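Side-chain contacts in RagB/SusD domain protein (Flavobacterium johnsoniae, PDB 5J90), which binds chitin as a SusD-like lipoprotein, probably capturing the polysaccharide at the outer membrane for a chitin utilization system: residues A269-E272 and S273-G277; K291-N295 and E296-V300; A409-N413 and E414-Q418. All coordinates share one frame; numbering follows the deposited sequence.

Contact 1: residues A269-E272 and S273-G277; sequences ADME and SIMKG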
ATOM      1  N   ALA A 269       7.453 -26.434  11.939  1.00 10.27           N
ATOM      2  CA  ALA A 269       6.175 -26.751  12.565  1.00 10.86           C
ATOM      3  C   ALA A 269       4.995 -26.596  11.607  1.00 12.50           C
ATOM      4  O   ALA A 269       4.052 -27.376  11.666  1.00 12.71           O
ATOM      5  CB  ALA A 269       5.966 -25.896  13.804  1.00 11.22           C
ATOM      6  N   ASP A 270       5.033 -25.603  10.721  1.00 11.05           N
ATOM      7  CA  ASP A 270       3.944 -25.460   9.749  1.00 11.31           C
ATOM      8  C   ASP A 270       3.876 -26.656   8.801  1.00 10.77           C
ATOM      9  O   ASP A 270       2.788 -27.147   8.482  1.00 10.54           O
ATOM     10  CB  ASP A 270       4.088 -24.169   8.931  1.00 11.94           C
ATOM     11  CG  ASP A 270       3.816 -22.920   9.745  1.00 12.33           C
ATOM     12  OD1 ASP A 270       2.709 -22.790  10.314  1.00 12.23           O
ATOM     13  OD2 ASP A 270       4.717 -22.063   9.804  1.00 13.01           O
ATOM     14  N   MET A 271       5.037 -27.113   8.333  1.00 10.28           N
ATOM     15  CA  MET A 271       5.072 -28.280   7.466  1.00 11.37           C
ATOM     16  C   MET A 271       4.559 -29.522   8.201  1.00 11.46           C
ATOM     17  O   MET A 271       3.825 -30.316   7.619  1.00 12.16           O
ATOM     18  CB  MET A 271       6.475 -28.501   6.899  1.00 11.39           C
ATOM     19  CG  MET A 271       6.737 -27.736   5.612  1.00 10.79           C
ATOM     20  SD  MET A 271       5.900 -28.572   4.264  1.00 11.36           S
ATOM     21  CE  MET A 271       6.093 -27.370   2.948  1.00 12.50           C
ATOM     22  N   GLU A 272       4.921 -29.673   9.471  1.00 12.27           N
ATOM     23  CA  GLU A 272       4.401 -30.813  10.225  1.00 13.44           C
ATOM     24  C   GLU A 272       2.879 -30.729  10.328  1.00 12.85           C
ATOM     25  O   GLU A 272       2.175 -31.679  10.019  1.00 13.74           O
ATOM     26  CB  GLU A 272       5.015 -30.903  11.625  1.00 12.47           C
ATOM     27  CG  GLU A 272       4.531 -32.152  12.353  1.00 15.48           C
ATOM     28  CD  GLU A 272       4.942 -32.238  13.817  1.00 17.52           C
ATOM     29  OE1 GLU A 272       6.033 -31.762  14.193  1.00 14.59           O
ATOM     30  OE2 GLU A 272       4.158 -32.824  14.600  1.00 20.80           O
ATOM     31  N   SER A 273       2.367 -29.573  10.737  1.00 12.45           N
ATOM     32  CA  SER A 273       0.928 -29.400  10.905  1.00 12.25           C
ATOM     33  C   SER A 273       0.153 -29.691   9.623  1.00 13.02           C
ATOM     34  O   SER A 273      -0.828 -30.450   9.619  1.00 13.00           O
ATOM     35  CB  SER A 273       0.625 -27.976  11.388  1.00 13.44           C
ATOM     36  OG  SER A 273      -0.774 -27.765  11.453  1.00 13.72           O
ATOM     37  N   ILE A 274       0.588 -29.088   8.527  1.00 11.75           N
ATOM     38  CA  ILE A 274      -0.135 -29.202   7.270  1.00 12.62           C
ATOM     39  C   ILE A 274       0.038 -30.571   6.614  1.00 12.52           C
ATOM     40  O   ILE A 274      -0.943 -31.205   6.229  1.00 13.37           O
ATOM     41  CB  ILE A 274       0.246 -28.046   6.322  1.00 11.20           C
ATOM     42  CG1 ILE A 274      -0.263 -26.728   6.919  1.00 13.68           C
ATOM     43  CG2 ILE A 274      -0.325 -28.276   4.931  1.00 11.93           C
ATOM     44  CD1 ILE A 274       0.166 -25.472   6.156  1.00 13.01           C
ATOM     45  N   MET A 275       1.275 -31.035   6.485  1.00 13.42           N
ATOM     46  CA  MET A 275       1.501 -32.296   5.782  1.00 12.38           C
ATOM     47  C   MET A 275       1.062 -33.529   6.592  1.00 14.34           C
ATOM     48  O   MET A 275       0.517 -34.476   6.021  1.00 15.46           O
ATOM     49  CB  MET A 275       2.941 -32.400   5.256  1.00 13.97           C
ATOM     50  CG  MET A 275       3.252 -31.307   4.213  1.00 15.55           C
ATOM     51  SD  MET A 275       4.746 -31.574   3.235  1.00 15.00           S
ATOM     52  CE  MET A 275       4.199 -32.909   2.171  1.00 12.54           C
ATOM     53  N   LYS A 276       1.264 -33.508   7.908  1.00 13.50           N
ATOM     54  CA  LYS A 276       0.735 -34.588   8.751  1.00 14.71           C
ATOM     55  C   LYS A 276      -0.788 -34.575   8.761  1.00 17.26           C
ATOM     56  O   LYS A 276      -1.424 -35.629   8.718  1.00 17.65           O
ATOM     57  CB  LYS A 276       1.238 -34.473  10.186  1.00 16.91           C
ATOM     58  CG  LYS A 276       2.592 -35.082  10.451  1.00 20.48           C
ATOM     59  CD  LYS A 276       2.782 -35.191  11.958  1.00 30.18           C
ATOM     60  CE  LYS A 276       3.941 -36.083  12.342  1.00 34.43           C
ATOM     61  NZ  LYS A 276       4.252 -35.922  13.792  1.00 27.29           N
ATOM     62  N   GLY A 277      -1.382 -33.386   8.834  1.00 14.48           N
ATOM     63  CA  GLY A 277      -2.832 -33.274   8.857  1.00 14.72           C
ATOM     64  C   GLY A 277      -3.458 -33.945   7.651  1.00 15.65           C
ATOM     65  O   GLY A 277      -4.459 -34.661   7.759  1.00 17.84           O
TER
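E272 and K276, one helical turn apart on helix 269-277, form an i to i+4 salt bridge, their side chains lying alongside each other and pointing the same way. The backbone sets the spacing: K276 N donates to E272 O over 2.9 Å, the last of four successive i to i+4 bonds, the first being S273 N to A269 O. Followed outward, K276 begins with CB 3.0 Å from E272 O. CG stays by the same carbonyl and starts to face the methylenes of E272. K276 CD lies 3.5 Å from E272 CG, the nearest approach between their aliphatic carbons, beneath the charged ends. CE carries the chain on toward the carboxylate, and NZ stops 3.2 Å from E272 OE2, which it approaches from above, 65° out of the carboxylate plane. E272 reaches this place because its CG is anti to the backbone N (chi1 -176°) and the chain beyond is extended.

The carboxylate is gripped from elsewhere too: OE1 accepts from G299 N, and OE2 also pairs with K298 NZ, so the acid probably stays ionised although buried. With K276 cut back beyond CB, an alanine in its place would probably leave OE2 short of one ammonium partner and E272 CG without the methylene that covers it. S273 OG bonds to A385 O of a neighbouring loop. On a different side, M271 and M275 lie side by side, M271 touching W425 and M275 touching I426 of helix 413-428. Their sulfurs carry that second pairing, M271 SD resting 3.4 Å from M275 SD.

Contact 2: residues K291-N295 and E296-V300; sequences KQFPN and EYKGV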
ATOM      1  N   LYS A 291      15.666 -38.206  14.335  1.00 15.36           N
ATOM      2  CA  LYS A 291      16.595 -39.031  15.116  1.00 17.14           C
ATOM      3  C   LYS A 291      16.105 -39.152  16.556  1.00 20.11           C
ATOM      4  O   LYS A 291      16.193 -40.223  17.167  1.00 18.83           O
ATOM      5  CB  LYS A 291      18.001 -38.431  15.083  1.00 16.97           C
ATOM      6  CG  LYS A 291      19.045 -39.170  15.924  1.00 18.17           C
ATOM      7  CD  LYS A 291      20.377 -38.435  15.861  1.00 21.82           C
ATOM      8  CE  LYS A 291      21.481 -39.178  16.605  1.00 24.67           C
ATOM      9  NZ  LYS A 291      21.795 -40.477  15.952  1.00 33.43           N
ATOM     10  N   GLN A 292      15.585 -38.053  17.095  1.00 17.60           N
ATOM     11  CA  GLN A 292      15.114 -38.000  18.480  1.00 18.45           C
ATOM     12  C   GLN A 292      13.824 -38.781  18.673  1.00 20.20           C
ATOM     13  O   GLN A 292      13.607 -39.402  19.720  1.00 22.25           O
ATOM     14  CB  GLN A 292      14.901 -36.549  18.909  1.00 17.29           C
ATOM     15  CG  GLN A 292      14.497 -36.376  20.368  1.00 17.69           C
ATOM     16  CD  GLN A 292      14.377 -34.916  20.765  1.00 21.64           C
ATOM     17  OE1 GLN A 292      14.867 -34.029  20.064  1.00 22.07           O
ATOM     18  NE2 GLN A 292      13.715 -34.658  21.887  1.00 23.10           N
ATOM     19  N   PHE A 293      12.970 -38.735  17.659  1.00 17.71           N
ATOM     20  CA  PHE A 293      11.675 -39.399  17.686  1.00 18.64           C
ATOM     21  C   PHE A 293      11.619 -40.386  16.527  1.00 23.23           C
ATOM     22  O   PHE A 293      11.049 -40.087  15.478  1.00 19.28           O
ATOM     23  CB  PHE A 293      10.554 -38.361  17.560  1.00 19.77           C
ATOM     24  CG  PHE A 293      10.613 -37.277  18.603  1.00 19.05           C
ATOM     25  CD1 PHE A 293      10.164 -37.513  19.893  1.00 23.43           C
ATOM     26  CD2 PHE A 293      11.113 -36.019  18.295  1.00 19.63           C
ATOM     27  CE1 PHE A 293      10.218 -36.521  20.851  1.00 24.48           C
ATOM     28  CE2 PHE A 293      11.169 -35.023  19.251  1.00 20.73           C
ATOM     29  CZ  PHE A 293      10.720 -35.272  20.530  1.00 23.05           C
ATOM     30  N   PRO A 294      12.231 -41.568  16.704  1.00 20.20           N
ATOM     31  CA  PRO A 294      12.402 -42.526  15.608  1.00 19.69           C
ATOM     32  C   PRO A 294      11.131 -42.801  14.810  1.00 20.10           C
ATOM     33  O   PRO A 294      10.058 -43.019  15.379  1.00 21.24           O
ATOM     34  CB  PRO A 294      12.867 -43.797  16.330  1.00 19.18           C
ATOM     35  CG  PRO A 294      13.589 -43.284  17.522  1.00 21.35           C
ATOM     36  CD  PRO A 294      12.835 -42.054  17.959  1.00 22.48           C
ATOM     37  N   ASN A 295      11.274 -42.768  13.488  1.00 18.13           N
ATOM     38  CA  ASN A 295      10.189 -43.061  12.552  1.00 20.02           C
ATOM     39  C   ASN A 295       9.060 -42.033  12.529  1.00 20.76           C
ATOM     40  O   ASN A 295       8.010 -42.278  11.947  1.00 23.12           O
ATOM     41  CB  ASN A 295       9.631 -44.467  12.789  1.00 23.83           C
ATOM     42  CG  ASN A 295      10.712 -45.529  12.768  1.00 30.30           C
ATOM     43  OD1 ASN A 295      10.886 -46.274  13.735  1.00 39.95           O
ATOM     44  ND2 ASN A 295      11.453 -45.598  11.669  1.00 30.74           N
ATOM     45  N   GLU A 296       9.282 -40.885  13.163  1.00 20.07           N
ATOM     46  CA  GLU A 296       8.297 -39.806  13.159  1.00 22.06           C
ATOM     47  C   GLU A 296       8.814 -38.584  12.407  1.00 16.69           C
ATOM     48  O   GLU A 296      10.017 -38.321  12.376  1.00 18.62           O
ATOM     49  CB  GLU A 296       7.927 -39.395  14.587  1.00 20.10           C
ATOM     50  CG  GLU A 296       7.207 -40.467  15.393  1.00 24.23           C
ATOM     51  CD  GLU A 296       6.758 -39.963  16.758  1.00 40.01           C
ATOM     52  OE1 GLU A 296       6.219 -38.837  16.831  1.00 39.76           O
ATOM     53  OE2 GLU A 296       6.950 -40.686  17.761  1.00 39.53           O
ATOM     54  N   TYR A 297       7.888 -37.857  11.791  1.00 16.94           N
ATOM     55  CA  TYR A 297       8.193 -36.559  11.190  1.00 16.11           C
ATOM     56  C   TYR A 297       7.887 -35.463  12.193  1.00 17.20           C
ATOM     57  O   TYR A 297       6.729 -35.250  12.549  1.00 21.26           O
ATOM     58  CB  TYR A 297       7.382 -36.361   9.903  1.00 15.09           C
ATOM     59  CG  TYR A 297       7.739 -37.388   8.859  1.00 14.73           C
ATOM     60  CD1 TYR A 297       8.890 -37.255   8.092  1.00 14.91           C
ATOM     61  CD2 TYR A 297       6.949 -38.517   8.667  1.00 16.59           C
ATOM     62  CE1 TYR A 297       9.237 -38.202   7.146  1.00 16.41           C
ATOM     63  CE2 TYR A 297       7.291 -39.475   7.725  1.00 15.31           C
ATOM     64  CZ  TYR A 297       8.435 -39.313   6.969  1.00 15.03           C
ATOM     65  OH  TYR A 297       8.793 -40.254   6.030  1.00 18.98           O
ATOM     66  N   LYS A 298       8.929 -34.783  12.666  1.00 13.51           N
ATOM     67  CA  LYS A 298       8.763 -33.751  13.683  1.00 14.98           C
ATOM     68  C   LYS A 298       9.411 -32.444  13.255  1.00 13.43           C
ATOM     69  O   LYS A 298      10.585 -32.416  12.883  1.00 14.05           O
ATOM     70  CB  LYS A 298       9.345 -34.198  15.031  1.00 15.75           C
ATOM     71  CG  LYS A 298       8.534 -35.284  15.737  1.00 21.07           C
ATOM     72  CD  LYS A 298       7.104 -34.833  16.023  1.00 18.42           C
ATOM     73  CE  LYS A 298       7.055 -33.590  16.896  1.00 20.56           C
ATOM     74  NZ  LYS A 298       5.655 -33.102  17.074  1.00 19.59           N
ATOM     75  N   GLY A 299       8.634 -31.366  13.317  1.00 12.35           N
ATOM     76  CA  GLY A 299       9.109 -30.066  12.887  1.00 13.33           C
ATOM     77  C   GLY A 299       9.395 -29.145  14.052  1.00 13.49           C
ATOM     78  O   GLY A 299       8.945 -29.381  15.184  1.00 13.60           O
ATOM     79  N   VAL A 300      10.140 -28.084  13.762  1.00 12.06           N
ATOM     80  CA  VAL A 300      10.572 -27.109  14.748  1.00 12.71           C
ATOM     81  C   VAL A 300       9.806 -25.796  14.545  1.00 12.12           C
ATOM     82  O   VAL A 300       9.622 -25.339  13.406  1.00 12.07           O
ATOM     83  CB  VAL A 300      12.082 -26.864  14.621  1.00 12.08           C
ATOM     84  CG1 VAL A 300      12.548 -25.841  15.642  1.00 13.13           C
ATOM     85  CG2 VAL A 300      12.839 -28.183  14.778  1.00 14.43           C
TER
HETATM   86  O   HOH W   1       9.227 -42.706  17.884  1.00 34.44           O
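F293 and E296 are the first and last residues of a type II beta turn, closed by a bond from E296 N to F293 O of 3.0 Å with an N-H...O angle of 145°. The turn reverses the loop between helix 283-286 and strand 326-328 on the protein surface. The backbone torsions identify the type: P294 holds the second position with the extended conformation its ring permits, and N295 the third with phi of +68°, a left-handed conformation. N295 takes part mostly through its backbone; its CB points away from the following residues yet touches the next peptide at E296 N.

E296 folds back over the turn. Its CB lies 3.3 Å from F293 O, the same carbonyl that receives its N-H, and its carboxyl carbon CD comes to 4.2 Å from F293 CB. With CG placed beside the backbone N (chi1 -65°), the extended remainder of the chain runs back along the turn toward F293 CB.

F293 also meets the chain that leaves the turn. K298 CG approaches its ring at a slant, 3.7 Å from F293 CD2, and the lysine then bends twice, carrying NZ off to V388 O as well as to its acid partner; what touches the phenylalanine is therefore aliphatic, not the ammonium. Q292 CG covers one face of the ring toward its rim, and F315 packs against it edge-to-face. At the turn itself a water bridges the carbonyl of the second residue and the carboxylate of the fourth, donating to P294 O at 2.7 Å and to E296 OE2 at 3.0 Å.

Contact 3: residues A409-N413 and E414-Q418; sequences AAATN and EVKLQ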
ATOM      1  N   ALA A 409     -17.474 -26.562  -4.737  1.00 17.28           N
ATOM      2  CA  ALA A 409     -17.931 -25.528  -5.657  1.00 15.06           C
ATOM      3  C   ALA A 409     -18.686 -24.407  -4.948  1.00 15.14           C
ATOM      4  O   ALA A 409     -18.753 -23.289  -5.453  1.00 18.46           O
ATOM      5  CB  ALA A 409     -18.799 -26.139  -6.763  1.00 19.68           C
ATOM      6  N   ALA A 410     -19.251 -24.718  -3.783  1.00 17.05           N
ATOM      7  CA  ALA A 410     -20.091 -23.775  -3.048  1.00 19.49           C
ATOM      8  C   ALA A 410     -19.296 -22.947  -2.044  1.00 18.23           C
ATOM      9  O   ALA A 410     -19.852 -22.069  -1.379  1.00 18.68           O
ATOM     10  CB  ALA A 410     -21.214 -24.524  -2.337  1.00 18.06           C
ATOM     11  N   ALA A 411     -18.003 -23.235  -1.922  1.00 15.49           N
ATOM     12  CA  ALA A 411     -17.148 -22.491  -0.997  1.00 15.70           C
ATOM     13  C   ALA A 411     -16.973 -21.038  -1.439  1.00 14.37           C
ATOM     14  O   ALA A 411     -17.136 -20.706  -2.611  1.00 15.31           O
ATOM     15  CB  ALA A 411     -15.788 -23.169  -0.863  1.00 18.22           C
ATOM     16  N   THR A 412     -16.625 -20.174  -0.491  1.00 13.61           N
ATOM     17  CA  THR A 412     -16.332 -18.785  -0.825  1.00 14.09           C
ATOM     18  C   THR A 412     -15.067 -18.691  -1.668  1.00 12.95           C
ATOM     19  O   THR A 412     -14.246 -19.610  -1.688  1.00 12.13           O
ATOM     20  CB  THR A 412     -16.109 -17.924   0.431  1.00 13.61           C
ATOM     21  OG1 THR A 412     -14.957 -18.404   1.132  1.00 14.20           O
ATOM     22  CG2 THR A 412     -17.324 -17.973   1.353  1.00 18.01           C
ATOM     23  N   ASN A 413     -14.905 -17.570  -2.355  1.00 12.52           N
ATOM     24  CA  ASN A 413     -13.683 -17.328  -3.115  1.00 11.82           C
ATOM     25  C   ASN A 413     -12.440 -17.366  -2.233  1.00 11.50           C
ATOM     26  O   ASN A 413     -11.392 -17.855  -2.664  1.00 10.95           O
ATOM     27  CB  ASN A 413     -13.761 -16.003  -3.879  1.00 14.21           C
ATOM     28  CG  ASN A 413     -14.691 -16.079  -5.075  1.00 16.99           C
ATOM     29  OD1 ASN A 413     -14.935 -17.158  -5.616  1.00 19.22           O
ATOM     30  ND2 ASN A 413     -15.213 -14.935  -5.496  1.00 22.61           N
ATOM     31  N   GLU A 414     -12.546 -16.855  -1.010  1.00 10.17           N
ATOM     32  CA  GLU A 414     -11.420 -16.918  -0.076  1.00  9.85           C
ATOM     33  C   GLU A 414     -11.033 -18.348   0.280  1.00 10.97           C
ATOM     34  O   GLU A 414      -9.844 -18.670   0.329  1.00 11.18           O
ATOM     35  CB  GLU A 414     -11.680 -16.105   1.191  1.00 11.65           C
ATOM     36  CG  GLU A 414     -11.626 -14.590   0.977  1.00 12.25           C
ATOM     37  CD  GLU A 414     -10.225 -14.033   0.708  1.00 13.28           C
ATOM     38  OE1 GLU A 414      -9.216 -14.775   0.779  1.00 12.21           O
ATOM     39  OE2 GLU A 414     -10.142 -12.823   0.422  1.00 13.79           O
ATOM     40  N   VAL A 415     -12.016 -19.214   0.525  1.00 11.13           N
ATOM     41  CA  VAL A 415     -11.707 -20.601   0.856  1.00 10.80           C
ATOM     42  C   VAL A 415     -11.135 -21.329  -0.364  1.00  9.88           C
ATOM     43  O   VAL A 415     -10.174 -22.094  -0.231  1.00 11.12           O
ATOM     44  CB  VAL A 415     -12.925 -21.340   1.460  1.00 11.90           C
ATOM     45  CG1 VAL A 415     -12.712 -22.857   1.425  1.00 13.86           C
ATOM     46  CG2 VAL A 415     -13.160 -20.867   2.889  1.00 14.03           C
ATOM     47  N   LYS A 416     -11.692 -21.064  -1.545  1.00  9.94           N
ATOM     48  CA  LYS A 416     -11.149 -21.623  -2.779  1.00 10.65           C
ATOM     49  C   LYS A 416      -9.688 -21.214  -2.964  1.00  9.82           C
ATOM     50  O   LYS A 416      -8.839 -22.056  -3.280  1.00 10.41           O
ATOM     51  CB  LYS A 416     -11.998 -21.201  -3.983  1.00 10.69           C
ATOM     52  CG  LYS A 416     -13.380 -21.875  -4.024  1.00 11.95           C
ATOM     53  CD  LYS A 416     -14.270 -21.290  -5.106  1.00 12.85           C
ATOM     54  CE  LYS A 416     -15.561 -22.106  -5.230  1.00 15.01           C
ATOM     55  NZ  LYS A 416     -16.460 -21.559  -6.287  1.00 16.96           N
ATOM     56  N   LEU A 417      -9.397 -19.927  -2.751  1.00  9.67           N
ATOM     57  CA  LEU A 417      -8.034 -19.448  -2.875  1.00  9.55           C
ATOM     58  C   LEU A 417      -7.140 -20.083  -1.818  1.00  9.69           C
ATOM     59  O   LEU A 417      -6.013 -20.462  -2.118  1.00  9.06           O
ATOM     60  CB  LEU A 417      -7.978 -17.917  -2.786  1.00  9.16           C
ATOM     61  CG  LEU A 417      -6.582 -17.312  -2.997  1.00  8.82           C
ATOM     62  CD1 LEU A 417      -6.039 -17.648  -4.367  1.00 10.69           C
ATOM     63  CD2 LEU A 417      -6.619 -15.791  -2.791  1.00  9.99           C
ATOM     64  N   GLN A 418      -7.628 -20.208  -0.585  1.00  8.39           N
ATOM     65  CA  GLN A 418      -6.853 -20.863   0.465  1.00  9.20           C
ATOM     66  C   GLN A 418      -6.466 -22.290   0.074  1.00 10.10           C
ATOM     67  O   GLN A 418      -5.340 -22.723   0.329  1.00 10.16           O
ATOM     68  CB  GLN A 418      -7.606 -20.833   1.802  1.00 10.65           C
ATOM     69  CG  GLN A 418      -6.814 -21.401   2.966  1.00 11.54           C
ATOM     70  CD  GLN A 418      -7.570 -21.322   4.286  1.00 12.25           C
ATOM     71  OE1 GLN A 418      -8.753 -20.963   4.318  1.00 15.22           O
ATOM     72  NE2 GLN A 418      -6.897 -21.667   5.379  1.00 13.02           N
TER
HETATM   73  O   HOH W   2     -16.976 -18.962  -5.162  1.00 26.59           O
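A409 O accepts a hydrogen bond from K416 NZ at 3.0 Å, tying the loop to the first turns of helix 413-428. The ammonium comes from above the carbonyl plane, 42° out of it. K416 reaches so far because its chain is extended beyond CG, bringing CE to 3.4 Å from both A409 O and A411 O. At A411 the methyl CB meets V415 CG1 at 3.8 Å. The carbonyl of A411 lies beside K416 CE and near a water that accepts from K416 NZ over 2.9 Å.

T412 is the N-cap. Its OG1 takes the N-H of V415 at 3.1 Å with a donor angle of 160°, answering an amide of the first turn, the usual role of an N-cap side chain. The hydroxyl sits between the backbone N and the carbonyl carbon (chi1 63°), which turns it toward that N-H, and brushes V415 CG2. T412 O meanwhile accepts from K416 N at 2.9 Å, with the donor nearly along the C=O axis. N413 opens the helix: its O receives L417 N, and its OD1 lies 2.8 Å from the water. That water is in reach of more acceptors than it has protons, so its bonds to A411 O and N413 OD1 probably alternate.

One threonine thus serves the helix start through both its hydroxyl and its carbonyl. A lysine this near the helix N-terminus is probably disfavoured by the dipole, but its extended chain carries the ammonium off to A409 O and the water, while E414, held by Y444 and N507, probably suits that positive end.

Contacts 1 and 2 touch, their centres about 13 Å apart: G299 N is 2.8 Å from E272 OE1 and V300 O is 2.8 Å from A269 N, both probable hydrogen bonds. The loop that leaves the turn of contact 2 therefore runs beside the helix of contact 1. Contact 3 stands apart, its centre about 21 Å from that of contact 1 (nearest atoms about 8 Å) and about 34 Å from that of contact 2 (nearest atoms about 19 Å). Helix 413-428, which it starts, nevertheless reaches contact 1 farther along, through W425 and I426.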